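Local coordinates for protein 6-pyruvoyl tetrahydropterin synthase (Plasmodium falciparum, PDB 1Y13) that belongs to the 6-pyruvoyl tetrahydropterin synthase family and binds zinc and biopterin, with biopterin pockets built by more than one subunit of a six-chain assembly, at residues H37-A40 and R45-L48; H88-P93 and Y118-R123. All coordinates share one frame; numbering follows the deposited sequence.

Contact 1 (H37-A40 and R45-L48); sequences HFIA and RETL. With ZN (zinc ion), chain D; BIO (biopterin), chain E.
Glu46 folds its carboxylate back over the 37-40 backbone, where Ile39 N reaches OE2 in a nearly straight bond (2.9 Å, N-H...O 164°) from the anti side, 35° out of the carboxylate plane. With chi1 at 70°, CG lies between Glu46 N and C. The return bond, Glu46 N to Ile39 O at 3.2 Å, makes a two-point grip. Packing is tight here: Ile39 CB lies 3.4 Å from Glu46 OE2, and Phe38 CB 3.4 Å from Glu46 O. OE2 also makes a short oxygen-oxygen approach of 2.5 Å to biopterin O9. His37 NE2 binds zinc, alongside His49, His51 and biopterin O9 and O10, while Ser133 OG is hydrogen-bonded to ND1. Leu48 CD1 lies at the Phe38 ring edge, 4.3 Å from CD2. Arg45, partly exposed, marks the looser side: CD stays 4.1 Å from Phe38 CD1, and NH2 is hydrogen-bonded to Ser116 OG. The contact folds strand 44-45, whose Arg45 forms an antiparallel non-hydrogen-bonded pair with Ala40, and the loop after it back on the end of strand 21-41, just before strand 49-62; Phe38 stacks on Tyr118 of strand 117-121, and Thr47 OG1 is hydrogen-bonded to His88 O of a second subunit.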
loop_
_atom_site.group_PDB
_atom_site.type_symbol
_atom_site.label_atom_id
_atom_site.label_comp_id
_atom_site.label_asym_id
_atom_site.label_seq_id
_atom_site.Cartn_x
_atom_site.Cartn_y
_atom_site.Cartn_z
ATOM N N HIS A 37 24.918 2.141 -6.891
ATOM C CA HIS A 37 25.259 1.805 -8.272
ATOM C C HIS A 37 25.282 3.080 -9.115
ATOM O O HIS A 37 24.861 4.149 -8.655
ATOM C CB HIS A 37 24.237 0.792 -8.856
ATOM C CG HIS A 37 23.033 1.434 -9.485
ATOM N ND1 HIS A 37 22.691 1.240 -10.810
ATOM C CD2 HIS A 37 22.086 2.257 -8.972
ATOM C CE1 HIS A 37 21.583 1.908 -11.083
ATOM N NE2 HIS A 37 21.192 2.533 -9.984
ATOM N N PHE A 38 25.762 2.966 -10.344
ATOM C CA PHE A 38 25.459 3.969 -11.340
ATOM C C PHE A 38 25.395 3.279 -12.678
ATOM O O PHE A 38 26.123 2.323 -12.928
ATOM C CB PHE A 38 26.452 5.156 -11.312
ATOM C CG PHE A 38 27.886 4.778 -11.599
ATOM C CD1 PHE A 38 28.345 4.712 -12.895
ATOM C CD2 PHE A 38 28.774 4.497 -10.560
ATOM C CE1 PHE A 38 29.681 4.360 -13.164
ATOM C CE2 PHE A 38 30.090 4.162 -10.809
ATOM C CZ PHE A 38 30.546 4.073 -12.109
ATOM N N ILE A 39 24.483 3.734 -13.525
ATOM C CA ILE A 39 24.426 3.242 -14.893
ATOM C C ILE A 39 25.455 3.907 -15.809
ATOM O O ILE A 39 25.695 5.101 -15.739
ATOM C CB ILE A 39 22.987 3.294 -15.420
ATOM C CG1 ILE A 39 22.269 2.024 -14.940
ATOM C CG2 ILE A 39 22.976 3.394 -16.936
ATOM C CD1 ILE A 39 20.797 2.186 -14.743
ATOM N N ALA A 40 26.114 3.090 -16.627
ATOM C CA ALA A 40 27.019 3.609 -17.631
ATOM C C ALA A 40 26.866 2.771 -18.897
ATOM O O ALA A 40 26.929 1.556 -18.833
ATOM C CB ALA A 40 28.445 3.576 -17.100
ATOM N N ARG A 45 26.935 8.380 -18.623
ATOM C CA ARG A 45 27.373 7.986 -17.280
ATOM C C ARG A 45 26.580 8.834 -16.302
ATOM O O ARG A 45 26.511 10.028 -16.487
ATOM C CB ARG A 45 28.871 8.284 -17.109
ATOM C CG ARG A 45 29.579 7.470 -16.019
ATOM C CD ARG A 45 29.640 8.215 -14.654
ATOM N NE ARG A 45 30.743 9.171 -14.655
ATOM C CZ ARG A 45 30.835 10.258 -13.891
ATOM N NH1 ARG A 45 29.879 10.591 -13.021
ATOM N NH2 ARG A 45 31.913 11.032 -14.004
ATOM N N GLU A 46 25.957 8.242 -15.287
ATOM C CA GLU A 46 25.265 9.048 -14.273
ATOM C C GLU A 46 26.060 9.011 -12.965
ATOM O O GLU A 46 26.948 8.170 -12.794
ATOM C CB GLU A 46 23.818 8.567 -14.041
ATOM C CG GLU A 46 23.739 7.215 -13.341
ATOM C CD GLU A 46 22.348 6.569 -13.351
ATOM O OE1 GLU A 46 21.366 7.193 -13.816
ATOM O OE2 GLU A 46 22.247 5.416 -12.885
ATOM N N THR A 47 25.725 9.913 -12.050
ATOM C CA THR A 47 26.389 9.971 -10.744
ATOM C C THR A 47 25.994 8.787 -9.848
ATOM O O THR A 47 24.907 8.212 -9.983
ATOM C CB THR A 47 26.094 11.297 -9.999
ATOM O OG1 THR A 47 24.692 11.436 -9.848
ATOM C CG2 THR A 47 26.608 12.504 -10.775
ATOM N N LEU A 48 26.917 8.395 -8.972
ATOM C CA LEU A 48 26.656 7.423 -7.907
ATOM C C LEU A 48 25.396 7.761 -7.125
ATOM O O LEU A 48 25.176 8.912 -6.748
ATOM C CB LEU A 48 27.840 7.403 -6.953
ATOM C CG LEU A 48 27.845 6.377 -5.822
ATOM C CD1 LEU A 48 27.962 4.966 -6.403
ATOM C CD2 LEU A 48 29.020 6.692 -4.917
HETATM ZN ZN ZN D . 19.530 4.075 -10.333
HETATM N N1 BIO E . 15.613 2.522 -16.782
HETATM N N2 BIO E . 14.749 0.568 -17.701
HETATM C C2 BIO E . 15.529 1.178 -16.765
HETATM N N3 BIO E . 16.216 0.499 -15.820
HETATM C C4A BIO E . 17.160 2.504 -14.825
HETATM C C8A BIO E . 16.389 3.195 -15.879
HETATM N N8 BIO E . 16.471 4.551 -15.934
HETATM C C7 BIO E . 17.216 5.273 -15.067
HETATM C C6 BIO E . 17.925 4.645 -14.064
HETATM N N5 BIO E . 17.880 3.286 -13.984
HETATM C C9 BIO E . 18.764 5.443 -13.086
HETATM O O9 BIO E . 19.915 4.675 -12.565
HETATM C C10 BIO E . 17.948 6.050 -11.893
HETATM O O10 BIO E . 17.976 5.174 -10.749
HETATM C C11 BIO E . 16.482 6.423 -12.178
#

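Contact 2 (H88-P93 and Y118-R123); sequences HHFILP and YSFPER. With BIO (biopterin), chain G.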
loop_
_atom_site.group_PDB
_atom_site.type_symbol
_atom_site.label_atom_id
_atom_site.label_comp_id
_atom_site.label_asym_id
_atom_site.label_seq_id
_atom_site.Cartn_x
_atom_site.Cartn_y
_atom_site.Cartn_z
ATOM N N HIS A 88 23.597 -4.284 0.797
ATOM C CA HIS A 88 24.670 -3.441 1.365
ATOM C C HIS A 88 25.976 -3.435 0.633
ATOM O O HIS A 88 27.020 -3.551 1.235
ATOM C CB HIS A 88 24.875 -3.748 2.851
ATOM C CG HIS A 88 23.944 -2.981 3.729
ATOM N ND1 HIS A 88 24.383 -2.182 4.768
ATOM C CD2 HIS A 88 22.600 -2.825 3.671
ATOM C CE1 HIS A 88 23.338 -1.613 5.341
ATOM N NE2 HIS A 88 22.244 -1.983 4.691
ATOM N N HIS A 89 25.914 -3.282 -0.681
ATOM C CA HIS A 89 27.096 -3.232 -1.505
ATOM C C HIS A 89 26.930 -2.193 -2.580
ATOM O O HIS A 89 25.811 -1.763 -2.859
ATOM C CB HIS A 89 27.288 -4.592 -2.196
ATOM C CG HIS A 89 27.659 -5.682 -1.258
ATOM N ND1 HIS A 89 26.761 -6.638 -0.840
ATOM C CD2 HIS A 89 28.829 -5.959 -0.637
ATOM C CE1 HIS A 89 27.367 -7.473 -0.013
ATOM N NE2 HIS A 89 28.622 -7.082 0.127
ATOM N N PHE A 90 28.049 -1.846 -3.206
ATOM C CA PHE A 90 28.046 -1.236 -4.508
ATOM C C PHE A 90 28.016 -2.353 -5.554
ATOM O O PHE A 90 28.837 -3.296 -5.516
ATOM C CB PHE A 90 29.252 -0.295 -4.702
ATOM C CG PHE A 90 29.386 0.228 -6.098
ATOM C CD1 PHE A 90 28.675 1.352 -6.510
ATOM C CD2 PHE A 90 30.227 -0.392 -7.009
ATOM C CE1 PHE A 90 28.789 1.826 -7.788
ATOM C CE2 PHE A 90 30.349 0.087 -8.302
ATOM C CZ PHE A 90 29.620 1.198 -8.700
ATOM N N ILE A 91 27.036 -2.273 -6.455
ATOM C CA ILE A 91 26.909 -3.247 -7.535
ATOM C C ILE A 91 27.873 -2.905 -8.672
ATOM O O ILE A 91 27.739 -1.884 -9.311
ATOM C CB ILE A 91 25.456 -3.322 -8.085
ATOM C CG1 ILE A 91 24.481 -3.774 -6.987
ATOM C CG2 ILE A 91 25.375 -4.259 -9.284
ATOM C CD1 ILE A 91 23.024 -3.422 -7.303
ATOM N N LEU A 92 28.831 -3.790 -8.903
ATOM C CA LEU A 92 29.858 -3.663 -9.941
ATOM C C LEU A 92 29.528 -4.579 -11.116
ATOM O O LEU A 92 29.544 -5.798 -10.964
ATOM C CB LEU A 92 31.183 -4.101 -9.311
ATOM C CG LEU A 92 32.647 -3.866 -9.715
ATOM C CD1 LEU A 92 33.001 -4.582 -11.005
ATOM C CD2 LEU A 92 32.998 -2.391 -9.784
ATOM N N PRO A 93 29.223 -3.999 -12.295
ATOM C CA PRO A 93 28.919 -4.809 -13.461
ATOM C C PRO A 93 30.188 -5.211 -14.230
ATOM O O PRO A 93 30.629 -4.483 -15.115
ATOM C CB PRO A 93 28.005 -3.895 -14.284
ATOM C CG PRO A 93 28.348 -2.496 -13.855
ATOM C CD PRO A 93 29.152 -2.553 -12.595
ATOM N N TYR A 118 36.398 6.286 -9.684
ATOM C CA TYR A 118 35.811 5.906 -8.408
ATOM C C TYR A 118 36.774 4.910 -7.811
ATOM O O TYR A 118 37.425 4.155 -8.550
ATOM C CB TYR A 118 34.462 5.207 -8.629
ATOM C CG TYR A 118 33.377 6.082 -9.213
ATOM C CD1 TYR A 118 33.345 6.371 -10.570
ATOM C CD2 TYR A 118 32.359 6.602 -8.402
ATOM C CE1 TYR A 118 32.348 7.201 -11.104
ATOM C CE2 TYR A 118 31.371 7.411 -8.930
ATOM C CZ TYR A 118 31.368 7.692 -10.297
ATOM O OH TYR A 118 30.395 8.515 -10.853
ATOM N N SER A 119 36.871 4.881 -6.494
ATOM C CA SER A 119 37.647 3.850 -5.817
ATOM C C SER A 119 36.908 3.443 -4.560
ATOM O O SER A 119 36.447 4.303 -3.803
ATOM C CB SER A 119 39.051 4.343 -5.491
ATOM O OG SER A 119 39.808 3.305 -4.896
ATOM N N PHE A 120 36.723 2.131 -4.401
ATOM C CA PHE A 120 36.003 1.539 -3.257
ATOM C C PHE A 120 36.839 0.441 -2.634
ATOM O O PHE A 120 37.564 -0.225 -3.343
ATOM C CB PHE A 120 34.733 0.791 -3.692
ATOM C CG PHE A 120 33.875 1.511 -4.670
ATOM C CD1 PHE A 120 34.127 1.427 -6.029
ATOM C CD2 PHE A 120 32.770 2.221 -4.241
ATOM C CE1 PHE A 120 33.309 2.095 -6.935
ATOM C CE2 PHE A 120 31.958 2.911 -5.148
ATOM C CZ PHE A 120 32.218 2.843 -6.479
ATOM N N PRO A 121 36.692 0.188 -1.320
ATOM C CA PRO A 121 37.287 -1.033 -0.777
ATOM C C PRO A 121 36.703 -2.275 -1.478
ATOM O O PRO A 121 35.493 -2.320 -1.774
ATOM C CB PRO A 121 36.856 -1.003 0.692
ATOM C CG PRO A 121 36.660 0.464 0.981
ATOM C CD PRO A 121 36.017 0.976 -0.271
ATOM N N GLU A 122 37.545 -3.266 -1.769
ATOM C CA GLU A 122 37.077 -4.418 -2.568
ATOM C C GLU A 122 35.884 -5.101 -1.928
ATOM O O GLU A 122 34.925 -5.450 -2.621
ATOM C CB GLU A 122 38.208 -5.400 -2.975
ATOM C CG GLU A 122 38.941 -6.117 -1.845
ATOM C CD GLU A 122 40.277 -6.756 -2.296
ATOM N N ARG A 123 35.890 -5.195 -0.597
ATOM C CA ARG A 123 34.788 -5.824 0.139
ATOM C C ARG A 123 33.455 -5.064 0.036
ATOM O O ARG A 123 32.399 -5.608 0.386
ATOM C CB ARG A 123 35.164 -5.959 1.603
ATOM C CG ARG A 123 35.080 -7.371 2.130
ATOM C CD ARG A 123 36.311 -8.191 1.703
ATOM N NE ARG A 123 36.979 -8.811 2.855
ATOM C CZ ARG A 123 37.870 -8.191 3.632
ATOM N NH1 ARG A 123 38.211 -6.930 3.389
ATOM N NH2 ARG A 123 38.429 -8.830 4.657
HETATM N N1 BIO G . 19.111 3.186 12.519
HETATM N N2 BIO G . 17.893 4.737 13.720
HETATM C C2 BIO G . 18.610 4.432 12.605
HETATM N N3 BIO G . 18.814 5.342 11.618
HETATM C C4 BIO G . 19.545 5.058 10.512
HETATM O O4 BIO G . 19.736 5.889 9.613
HETATM C C4A BIO G . 20.101 3.703 10.338
HETATM C C8A BIO G . 19.828 2.787 11.434
HETATM N N8 BIO G . 20.315 1.551 11.333
HETATM C C7 BIO G . 21.035 1.164 10.281
HETATM C C6 BIO G . 21.290 1.985 9.222
HETATM N N5 BIO G . 20.827 3.280 9.273
HETATM C C9 BIO G . 22.145 1.432 8.095
HETATM O O9 BIO G . 22.726 2.454 7.246
HETATM C C10 BIO G . 21.545 0.443 7.073
HETATM O O10 BIO G . 20.452 1.014 6.294
HETATM C C11 BIO G . 21.368 -0.965 7.671
#
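Phe90 and Phe120 meet ring on ring. Over one face of Phe90 sits Phe120 CZ, 3.6 Å above the plane and over the ring centre, while Leu92 CD2 lies at the Phe90 edge; the facing side of Phe120 receives Phe90 CD2 toward its rim. With centroids 4.2 Å apart and planes inclined by 20°, the pair is a face-to-face stack. The backbones stay well apart, CA of Phe90 to CA of Phe120 being 8.5 Å, and the side chains span the gap. Phe90 does so with CG anti to its backbone N (chi1 173°). A second, lighter touch is at the His89 edge, where CD2 comes in plane to within 3.7 Å of Arg123 O; the ring's ND1 is instead held by Leu86 O. The His88 edge faces biopterin, and His49 of a second subunit stacks on His88. In the fold, the stack joins strand 90-93, which pairs in parallel with strand 125-128, to strand 117-121, the outermost strand, within this chain, of an antiparallel sheet; Ser119 there makes backbone hydrogen bonds to the second subunit. Ile110 of strand 107-112 touches both phenylalanines, and Ala36 of strand 21-41 packs on Phe90.

Overall arrangement
The two contacts lie on the same side of the chain's centre, their own centres about 13 Å apart. Contact 1 is mostly buried and polar at its heart, with backbone and carboxylate bonds beside a metal; contact 2 is only partly buried, smaller (170 against 345 Å²) and held mainly by aromatic stacking. Phe90 is one bridge between them, its CZ 3.7 Å from Phe38 CE2 and its CE1 3.5 Å from Leu48 CD1; Tyr118, which meets Phe38 and Arg45, is another. Contact 1 involves the sheet containing strands 21-41 and 49-62, whereas contact 2 links two smaller sheets. Leu48 touches Phe90 within the chain and Phe120 of the second subunit, packing on both sides of the interface.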